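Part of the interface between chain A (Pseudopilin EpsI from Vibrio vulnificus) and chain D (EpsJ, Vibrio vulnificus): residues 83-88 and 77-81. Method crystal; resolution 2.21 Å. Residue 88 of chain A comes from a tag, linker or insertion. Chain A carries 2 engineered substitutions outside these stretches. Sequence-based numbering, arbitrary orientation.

Chain A (83-88) RSYVAS
Chain D 77-81: QQQFP

Two short extended segments meet antiparallel, and backbone chemistry dominates the contact. A:Arg83 to A:Ala87 form the end of a β-strand, with phi/psi running from -99/137 at A:Arg83 through -136/163, -131/140 and -128/138 to -65/128 at A:Ala87. In chain D, D:Gln77 (-52/-46) and D:Gln78 (-64/-26) make a turn, after which D:Gln79 (-85/143) and D:Phe80 (-120/133) extend. D:Pro81 (-70/165) follows a cis peptide bond.

The register places A:Val86 opposite D:Gln79, CA to CA 4.4 Å, as a non-hydrogen-bonded antiparallel pair. Two nearly straight hydrogen bonds flank it: D:Phe80 N donates to A:Tyr85 O (3.0 Å, 168°), and A:Ala87 N donates to D:Gln78 O (2.8 Å, 179°). Between them the alpha carbons add weaker CA-H...O contacts, from D:Gln79 CA to A:Tyr85 O and from A:Val86 CA to D:Gln78 O, both 3.5 Å. The neighbouring pair, A:Tyr85 with D:Phe80, has its CA atoms 5.4 Å apart, the wider spacing usual at hydrogen-bonded positions; D:Phe80 N to A:Tyr85 O is its direct bond. On the other side of the pair A:Tyr85 N and D:Phe80 O are 4.1 Å apart, and a water accepts from A:Tyr85 N (2.9 Å) and donates to D:Phe80 O (2.8 Å), bridging the two backbones.

The same water accepts from D:Gln79 NE2 at 2.9 Å. The t, t conformation of D:Gln79 (chi1 -177°, chi2 170°, chi3 9°) stretches the chain so that its amide reaches this site, while its methylenes line the strand, CG lying 3.4 Å from A:Tyr85 O. Glutamine thus combines an aliphatic stem with a polar tip. A:Val86, chi1 -167° (t), projects to the same face as D:Gln79; its CG1 lies 3.8 Å from D:Gln78 CB, an apolar contact, and its beta-branching suits an extended backbone. D:Gln78 folds back with chi1 47° (p), chi2 -77° (m) and chi3 27°; the end of its side chain leads away, and its NE2 is hydrogen-bonded elsewhere in the structure.

A:Tyr85 and D:Phe80 share the other face. A:Tyr85 takes m (chi1 -65°, chi2 -87°) and D:Phe80 takes t (chi1 -172°, chi2 -97°), so both rings lead away from the opposing stretch, although D:Phe80 O approaches the tyrosine ring obliquely. A:Ser84 (chi1 -54°, m) is small, its CB 4.3 Å from D:Gln79 NE2, and A:Ala87 offers only a methyl beside its backbone bond. A:Arg83, t, t, m with chi4 179°, and the tag residue A:Ser88 (-77/-26, chi1 73°, p) make no contact here. D:Gln77 (chi1 -142°, chi2 153°, chi3 -68°) is likewise out of reach.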

# COMPACT_ATOMS: atom_id res chain seq x y z
N ARG A 83 -16.15 -5.57 19.07
CA ARG A 83 -14.70 -5.74 19.29
C ARG A 83 -13.96 -5.17 18.12
O ARG A 83 -14.34 -5.37 16.99
CB ARG A 83 -14.32 -7.23 19.42
CG ARG A 83 -12.83 -7.46 19.71
CD ARG A 83 -12.62 -8.81 20.36
NE ARG A 83 -13.24 -8.87 21.68
CZ ARG A 83 -13.24 -9.94 22.47
NH1 ARG A 83 -12.63 -11.07 22.10
NH2 ARG A 83 -13.83 -9.89 23.66
N SER A 84 -12.88 -4.44 18.41
CA SER A 84 -12.03 -3.89 17.39
C SER A 84 -10.58 -4.11 17.75
O SER A 84 -10.28 -4.40 18.87
CB SER A 84 -12.28 -2.39 17.24
OG SER A 84 -13.64 -2.19 17.02
N TYR A 85 -9.72 -3.97 16.75
CA TYR A 85 -8.30 -4.30 16.86
C TYR A 85 -7.47 -3.16 16.35
O TYR A 85 -7.81 -2.53 15.36
CB TYR A 85 -7.96 -5.56 16.08
CG TYR A 85 -8.63 -6.76 16.63
CD1 TYR A 85 -8.06 -7.49 17.66
CD2 TYR A 85 -9.86 -7.16 16.14
CE1 TYR A 85 -8.69 -8.59 18.18
CE2 TYR A 85 -10.48 -8.27 16.64
CZ TYR A 85 -9.90 -8.98 17.67
OH TYR A 85 -10.54 -10.06 18.19
N VAL A 86 -6.39 -2.90 17.05
CA VAL A 86 -5.52 -1.77 16.76
C VAL A 86 -4.11 -2.32 16.64
O VAL A 86 -3.74 -3.20 17.40
CB VAL A 86 -5.59 -0.73 17.90
CG1 VAL A 86 -4.96 0.54 17.46
CG2 VAL A 86 -7.01 -0.47 18.27
N ALA A 87 -3.37 -1.84 15.66
CA ALA A 87 -1.97 -2.27 15.45
C ALA A 87 -1.16 -1.80 16.65
O ALA A 87 -1.24 -0.63 17.03
CB ALA A 87 -1.39 -1.68 14.15
N SER A 88 -0.43 -2.73 17.27
CA SER A 88 0.41 -2.39 18.43
C SER A 88 1.69 -1.69 17.98
O SER A 88 2.28 -0.93 18.74
CB SER A 88 0.75 -3.65 19.25
OG SER A 88 1.71 -4.47 18.57
N GLN D 77 -5.98 4.49 10.16
CA GLN D 77 -4.61 3.99 9.97
C GLN D 77 -4.20 2.92 10.98
O GLN D 77 -3.61 1.88 10.62
CB GLN D 77 -3.66 5.19 10.09
CG GLN D 77 -2.46 5.21 9.15
CD GLN D 77 -2.02 6.63 8.88
OE1 GLN D 77 -2.75 7.40 8.23
NE2 GLN D 77 -0.85 7.01 9.40
N GLN D 78 -4.51 3.20 12.23
CA GLN D 78 -4.21 2.35 13.36
C GLN D 78 -4.92 0.99 13.37
O GLN D 78 -4.43 0.03 13.92
CB GLN D 78 -4.53 3.13 14.65
CG GLN D 78 -5.92 3.87 14.66
CD GLN D 78 -5.96 5.20 13.84
OE1 GLN D 78 -5.21 5.38 12.88
NE2 GLN D 78 -6.87 6.09 14.21
N GLN D 79 -6.07 0.91 12.72
CA GLN D 79 -6.95 -0.21 12.91
C GLN D 79 -6.58 -1.36 12.01
O GLN D 79 -6.20 -1.19 10.86
CB GLN D 79 -8.38 0.22 12.64
CG GLN D 79 -9.41 -0.86 12.86
CD GLN D 79 -10.85 -0.34 12.81
OE1 GLN D 79 -11.12 0.82 12.45
NE2 GLN D 79 -11.77 -1.21 13.16
N PHE D 80 -6.73 -2.55 12.55
CA PHE D 80 -6.57 -3.77 11.77
C PHE D 80 -7.90 -4.52 11.83
O PHE D 80 -8.51 -4.58 12.88
CB PHE D 80 -5.40 -4.61 12.34
CG PHE D 80 -5.05 -5.75 11.49
CD1 PHE D 80 -5.55 -7.02 11.77
CD2 PHE D 80 -4.30 -5.55 10.33
CE1 PHE D 80 -5.26 -8.11 10.94
CE2 PHE D 80 -4.02 -6.64 9.47
CZ PHE D 80 -4.50 -7.92 9.78
N PRO D 81 -8.43 -5.00 10.69
CA PRO D 81 -7.94 -4.90 9.31
C PRO D 81 -8.07 -3.49 8.80
O PRO D 81 -8.78 -2.67 9.38
CB PRO D 81 -8.83 -5.85 8.50
CG PRO D 81 -10.00 -6.13 9.33
CD PRO D 81 -9.71 -5.74 10.77
O HOH W 1 -10.92 -3.82 14.13